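PDB 6D2Y: PbSGBP-B lipoprotein from Prevotella bryantii B14, which probably binds polysaccharide at the cell surface, as a glycan-binding lipoprotein encoded in a polysaccharide utilization locus. Local coordinates for residues N230-S240 with Y293-V302. Residues are numbered along the deposited sequence; the frame is centred on the assembly and turned at random.
Sequences NSVTNEVLGNS and YASHPRLCDV
Leu237 fills the apolar centre, its CD2 lying 3.9 Å from CD of Pro297 while its CD1 meets CD2 of Leu299 and CG2 of Val302. Phe224 and Tyr282 also touch Leu237; the contact joins the 230-240 loop to the 293-302 segment beside strands 222-224 and 279-282, which belong to two different sheets of the beta-sandwich, in the part that belongs to the xyloglucan-binding domain family of these proteins. The magnesium ion is about 11 Å from the Leu237 side chain. In the loop, OD1 of Asn230 accepts from N of Val232, an Asx turn, and from N of Thr233, which extends it to an Asx motif, both from the same face of the amide. Its ND2 bonds Glu235 O and, almost straight (170°) and in the amide plane, Thr233 OG1. This bonded amide sits against the Pro297 ring, Asn230 OD1 3.8 Å from Pro297 CG. Thr233 crosses the same ring, OG1 3.3 Å from Pro297 CD; with chi1 at 64°, OG1 lies between backbone N and carbonyl carbon, and CG2 is left to pack on the carbonyl oxygens of Tyr293 and Ala294. Farther out, the Glu235 carboxylate grips the other segment twice. OE1 takes the backbone N of His296 at 2.8 Å on its syn lone pair and Thr233 OG1 on its anti one, which probably favours the carboxylate form. At the polar edge, His296 has Ser240 CB over one ring face and Ser295 OG over the opposite one, while its ND1 bonds Gly285 O. That same Ser295 hydroxyl donates to Glu235 OE2 at 2.7 Å, 16° out of the carboxylate plane.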
ATOM      1  N   ASN A 230      12.796  -9.313 -21.117  1.00 44.08           N
ATOM      2  CA  ASN A 230      13.457  -8.280 -20.335  1.00 47.91           C
ATOM      3  C   ASN A 230      14.379  -7.444 -21.219  1.00 53.54           C
ATOM      4  O   ASN A 230      14.829  -7.873 -22.285  1.00 56.16           O
ATOM      5  CB  ASN A 230      14.237  -8.899 -19.173  1.00 50.27           C
ATOM      6  CG  ASN A 230      15.618  -9.374 -19.581  1.00 55.82           C
ATOM      7  OD1 ASN A 230      16.581  -8.605 -19.562  1.00 58.07           O
ATOM      8  ND2 ASN A 230      15.724 -10.648 -19.946  1.00 54.22           N
ATOM      9  N   SER A 231      14.660  -6.228 -20.753  1.00 55.58           N
ATOM     10  CA  SER A 231      15.338  -5.230 -21.570  1.00 61.55           C
ATOM     11  C   SER A 231      16.831  -5.484 -21.731  1.00 70.29           C
ATOM     12  O   SER A 231      17.444  -4.904 -22.633  1.00 79.78           O
ATOM     13  CB  SER A 231      15.125  -3.839 -20.968  1.00 64.00           C
ATOM     14  OG  SER A 231      16.217  -2.985 -21.259  1.00 80.91           O
ATOM     15  N   VAL A 232      17.429  -6.322 -20.895  1.00 65.91           N
ATOM     16  CA  VAL A 232      18.878  -6.496 -20.878  1.00 69.89           C
ATOM     17  C   VAL A 232      19.312  -7.693 -21.715  1.00 65.88           C
ATOM     18  O   VAL A 232      20.136  -7.559 -22.618  1.00 75.49           O
ATOM     19  CB  VAL A 232      19.386  -6.612 -19.424  1.00 69.95           C
ATOM     20  CG1 VAL A 232      20.898  -6.733 -19.398  1.00 72.57           C
ATOM     21  CG2 VAL A 232      18.937  -5.401 -18.617  1.00 69.15           C
ATOM     22  N   THR A 233      18.760  -8.876 -21.445  1.00 59.77           N
ATOM     23  CA  THR A 233      19.167 -10.088 -22.145  1.00 61.18           C
ATOM     24  C   THR A 233      18.152 -10.566 -23.171  1.00 59.36           C
ATOM     25  O   THR A 233      18.363 -11.620 -23.778  1.00 53.92           O
ATOM     26  CB  THR A 233      19.448 -11.212 -21.139  1.00 59.10           C
ATOM     27  OG1 THR A 233      18.243 -11.548 -20.435  1.00 51.95           O
ATOM     28  CG2 THR A 233      20.511 -10.778 -20.141  1.00 57.82           C
ATOM     29  N   ASN A 234      17.064  -9.822 -23.384  1.00 60.55           N
ATOM     30  CA  ASN A 234      16.030 -10.193 -24.353  1.00 58.20           C
ATOM     31  C   ASN A 234      15.443 -11.569 -24.035  1.00 52.61           C
ATOM     32  O   ASN A 234      15.170 -12.375 -24.927  1.00 50.77           O
ATOM     33  CB  ASN A 234      16.572 -10.146 -25.785  1.00 65.24           C
ATOM     34  CG  ASN A 234      15.471 -10.171 -26.830  1.00 70.89           C
ATOM     35  OD1 ASN A 234      14.309  -9.895 -26.529  1.00 73.18           O
ATOM     36  ND2 ASN A 234      15.832 -10.509 -28.062  1.00 70.68           N
ATOM     37  N   GLU A 235      15.249 -11.843 -22.749  1.00 48.49           N
ATOM     38  CA  GLU A 235      14.681 -13.101 -22.292  1.00 45.03           C
ATOM     39  C   GLU A 235      13.408 -12.836 -21.502  1.00 43.52           C
ATOM     40  O   GLU A 235      13.313 -11.847 -20.770  1.00 44.39           O
ATOM     41  CB  GLU A 235      15.670 -13.881 -21.418  1.00 47.77           C
ATOM     42  CG  GLU A 235      16.840 -14.492 -22.173  1.00 52.17           C
ATOM     43  CD  GLU A 235      17.857 -15.128 -21.243  1.00 51.52           C
ATOM     44  OE1 GLU A 235      18.404 -14.409 -20.382  1.00 51.88           O
ATOM     45  OE2 GLU A 235      18.104 -16.347 -21.371  1.00 52.43           O
ATOM     46  N   VAL A 236      12.430 -13.723 -21.660  1.00 43.81           N
ATOM     47  CA  VAL A 236      11.233 -13.714 -20.830  1.00 42.33           C
ATOM     48  C   VAL A 236      11.568 -14.525 -19.584  1.00 44.33           C
ATOM     49  O   VAL A 236      11.637 -15.754 -19.625  1.00 38.67           O
ATOM     50  CB  VAL A 236      10.018 -14.273 -21.572  1.00 40.55           C
ATOM     51  CG1 VAL A 236       8.752 -14.041 -20.757  1.00 34.40           C
ATOM     52  CG2 VAL A 236       9.895 -13.625 -22.940  1.00 34.11           C
ATOM     53  N   LEU A 237      11.789 -13.829 -18.472  1.00 44.22           N
ATOM     54  CA  LEU A 237      12.224 -14.487 -17.250  1.00 38.46           C
ATOM     55  C   LEU A 237      11.128 -15.386 -16.694  1.00 44.45           C
ATOM     56  O   LEU A 237       9.937 -15.059 -16.751  1.00 49.33           O
ATOM     57  CB  LEU A 237      12.630 -13.452 -16.205  1.00 33.11           C
ATOM     58  CG  LEU A 237      13.652 -12.405 -16.646  1.00 40.82           C
ATOM     59  CD1 LEU A 237      13.980 -11.472 -15.491  1.00 44.56           C
ATOM     60  CD2 LEU A 237      14.910 -13.078 -17.174  1.00 40.41           C
ATOM     61  N   GLY A 238      11.542 -16.525 -16.151  1.00 42.04           N
ATOM     62  CA  GLY A 238      10.630 -17.458 -15.526  1.00 37.28           C
ATOM     63  C   GLY A 238      11.340 -18.315 -14.501  1.00 33.66           C
ATOM     64  O   GLY A 238      11.905 -17.797 -13.535  1.00 38.70           O
ATOM     65  N   ASN A 239      11.324 -19.628 -14.704  1.00 35.90           N
ATOM     66  CA  ASN A 239      12.049 -20.526 -13.819  1.00 39.75           C
ATOM     67  C   ASN A 239      13.551 -20.380 -14.031  1.00 45.13           C
ATOM     68  O   ASN A 239      14.028 -20.284 -15.164  1.00 42.64           O
ATOM     69  CB  ASN A 239      11.624 -21.972 -14.065  1.00 36.22           C
ATOM     70  CG  ASN A 239      10.217 -22.258 -13.583  1.00 39.32           C
ATOM     71  OD1 ASN A 239       9.863 -21.951 -12.445  1.00 38.90           O
ATOM     72  ND2 ASN A 239       9.404 -22.849 -14.452  1.00 35.25           N
ATOM     73  N   SER A 240      14.295 -20.352 -12.927  1.00 41.53           N
ATOM     74  CA  SER A 240      15.751 -20.336 -12.980  1.00 43.75           C
ATOM     75  C   SER A 240      16.315 -20.884 -11.678  1.00 43.20           C
ATOM     76  O   SER A 240      16.873 -20.138 -10.868  1.00 44.01           O
ATOM     77  CB  SER A 240      16.276 -18.925 -13.243  1.00 41.99           C
ATOM     78  OG  SER A 240      17.688 -18.926 -13.368  1.00 53.94           O
ATOM     79  N   TYR A 293      26.273 -13.108 -17.012  1.00 59.49           N
ATOM     80  CA  TYR A 293      24.846 -12.795 -16.942  1.00 53.59           C
ATOM     81  C   TYR A 293      24.286 -12.425 -18.313  1.00 56.52           C
ATOM     82  O   TYR A 293      23.309 -11.678 -18.416  1.00 54.49           O
ATOM     83  CB  TYR A 293      24.559 -11.689 -15.922  1.00 53.61           C
ATOM     84  CG  TYR A 293      24.977 -12.049 -14.518  1.00 59.67           C
ATOM     85  CD1 TYR A 293      24.279 -13.002 -13.787  1.00 53.28           C
ATOM     86  CD2 TYR A 293      26.076 -11.441 -13.924  1.00 63.11           C
ATOM     87  CE1 TYR A 293      24.664 -13.338 -12.502  1.00 63.10           C
ATOM     88  CE2 TYR A 293      26.467 -11.770 -12.641  1.00 60.93           C
ATOM     89  CZ  TYR A 293      25.759 -12.718 -11.934  1.00 61.81           C
ATOM     90  OH  TYR A 293      26.148 -13.045 -10.656  1.00 67.17           O
ATOM     91  N   ALA A 294      24.906 -12.942 -19.378  1.00 55.34           N
ATOM     92  CA  ALA A 294      24.323 -12.825 -20.708  1.00 54.73           C
ATOM     93  C   ALA A 294      23.012 -13.586 -20.813  1.00 59.52           C
ATOM     94  O   ALA A 294      22.190 -13.273 -21.681  1.00 62.90           O
ATOM     95  CB  ALA A 294      25.310 -13.325 -21.764  1.00 47.98           C
ATOM     96  N   SER A 295      22.807 -14.581 -19.952  1.00 59.35           N
ATOM     97  CA  SER A 295      21.539 -15.280 -19.811  1.00 54.79           C
ATOM     98  C   SER A 295      21.154 -15.275 -18.339  1.00 49.16           C
ATOM     99  O   SER A 295      22.001 -15.501 -17.469  1.00 44.48           O
ATOM    100  CB  SER A 295      21.628 -16.717 -20.339  1.00 56.63           C
ATOM    101  OG  SER A 295      20.364 -17.354 -20.298  1.00 56.39           O
ATOM    102  N   HIS A 296      19.873 -15.007 -18.068  1.00 44.83           N
ATOM    103  CA  HIS A 296      19.333 -14.860 -16.719  1.00 42.67           C
ATOM    104  C   HIS A 296      20.042 -13.732 -15.981  1.00 42.73           C
ATOM    105  O   HIS A 296      20.878 -13.991 -15.105  1.00 47.91           O
ATOM    106  CB  HIS A 296      19.453 -16.165 -15.931  1.00 48.86           C
ATOM    107  CG  HIS A 296      18.751 -17.323 -16.565  1.00 53.80           C
ATOM    108  ND1 HIS A 296      18.978 -18.629 -16.185  1.00 56.27           N
ATOM    109  CD2 HIS A 296      17.823 -17.375 -17.549  1.00 54.50           C
ATOM    110  CE1 HIS A 296      18.223 -19.435 -16.910  1.00 57.26           C
ATOM    111  NE2 HIS A 296      17.512 -18.699 -17.744  1.00 56.63           N
ATOM    112  N   PRO A 297      19.728 -12.476 -16.286  1.00 41.89           N
ATOM    113  CA  PRO A 297      20.434 -11.362 -15.645  1.00 43.88           C
ATOM    114  C   PRO A 297      20.048 -11.216 -14.183  1.00 49.28           C
ATOM    115  O   PRO A 297      19.047 -11.760 -13.710  1.00 47.28           O
ATOM    116  CB  PRO A 297      19.980 -10.146 -16.456  1.00 45.73           C
ATOM    117  CG  PRO A 297      18.608 -10.522 -16.925  1.00 43.38           C
ATOM    118  CD  PRO A 297      18.641 -12.010 -17.167  1.00 41.99           C
ATOM    119  N   ARG A 298      20.872 -10.459 -13.463  1.00 46.20           N
ATOM    120  CA  ARG A 298      20.540 -10.092 -12.095  1.00 49.17           C
ATOM    121  C   ARG A 298      19.303  -9.204 -12.090  1.00 48.52           C
ATOM    122  O   ARG A 298      19.135  -8.338 -12.953  1.00 50.13           O
ATOM    123  CB  ARG A 298      21.721  -9.372 -11.438  1.00 55.16           C
ATOM    124  CG  ARG A 298      22.858 -10.302 -11.038  1.00 57.92           C
ATOM    125  CD  ARG A 298      24.218  -9.614 -11.063  1.00 57.52           C
ATOM    126  NE  ARG A 298      24.300  -8.485 -10.141  1.00 60.77           N
ATOM    127  CZ  ARG A 298      24.570  -7.237 -10.511  1.00 66.62           C
ATOM    128  NH1 ARG A 298      24.794  -6.955 -11.787  1.00 76.87           N
ATOM    129  NH2 ARG A 298      24.624  -6.272  -9.605  1.00 63.12           N
ATOM    130  N   LEU A 299      18.421  -9.429 -11.114  1.00 47.77           N
ATOM    131  CA  LEU A 299      17.181  -8.662 -11.066  1.00 51.60           C
ATOM    132  C   LEU A 299      17.442  -7.182 -10.819  1.00 55.38           C
ATOM    133  O   LEU A 299      16.655  -6.334 -11.253  1.00 58.95           O
ATOM    134  CB  LEU A 299      16.255  -9.233  -9.993  1.00 44.82           C
ATOM    135  CG  LEU A 299      15.743 -10.642 -10.288  1.00 43.05           C
ATOM    136  CD1 LEU A 299      14.868 -11.138  -9.156  1.00 41.64           C
ATOM    137  CD2 LEU A 299      14.981 -10.663 -11.605  1.00 49.82           C
ATOM    138  N   CYS A 300      18.543  -6.849 -10.140  1.00 56.90           N
ATOM    139  CA  CYS A 300      18.876  -5.449  -9.904  1.00 58.71           C
ATOM    140  C   CYS A 300      19.310  -4.732 -11.177  1.00 63.43           C
ATOM    141  O   CYS A 300      19.363  -3.498 -11.192  1.00 67.96           O
ATOM    142  CB  CYS A 300      19.972  -5.339  -8.848  1.00 58.93           C
ATOM    143  SG  CYS A 300      21.447  -6.313  -9.212  1.00 65.32           S
ATOM    144  N   ASP A 301      19.631  -5.475 -12.236  1.00 63.16           N
ATOM    145  CA  ASP A 301      19.903  -4.883 -13.537  1.00 61.19           C
ATOM    146  C   ASP A 301      18.663  -4.805 -14.415  1.00 63.00           C
ATOM    147  O   ASP A 301      18.658  -4.049 -15.393  1.00 63.77           O
ATOM    148  CB  ASP A 301      20.989  -5.679 -14.268  1.00 63.29           C
ATOM    149  CG  ASP A 301      22.353  -5.529 -13.628  1.00 62.89           C
ATOM    150  OD1 ASP A 301      22.640  -4.442 -13.080  1.00 64.93           O
ATOM    151  OD2 ASP A 301      23.138  -6.498 -13.672  1.00 65.56           O
ATOM    152  N   VAL A 302      17.620  -5.570 -14.090  1.00 59.91           N
ATOM    153  CA  VAL A 302      16.381  -5.521 -14.857  1.00 57.76           C
ATOM    154  C   VAL A 302      15.512  -4.353 -14.407  1.00 56.37           C
ATOM    155  O   VAL A 302      14.886  -3.677 -15.232  1.00 60.79           O
ATOM    156  CB  VAL A 302      15.641  -6.866 -14.743  1.00 53.57           C
ATOM    157  CG1 VAL A 302      14.260  -6.780 -15.379  1.00 52.23           C
ATOM    158  CG2 VAL A 302      16.460  -7.971 -15.389  1.00 44.00           C
TER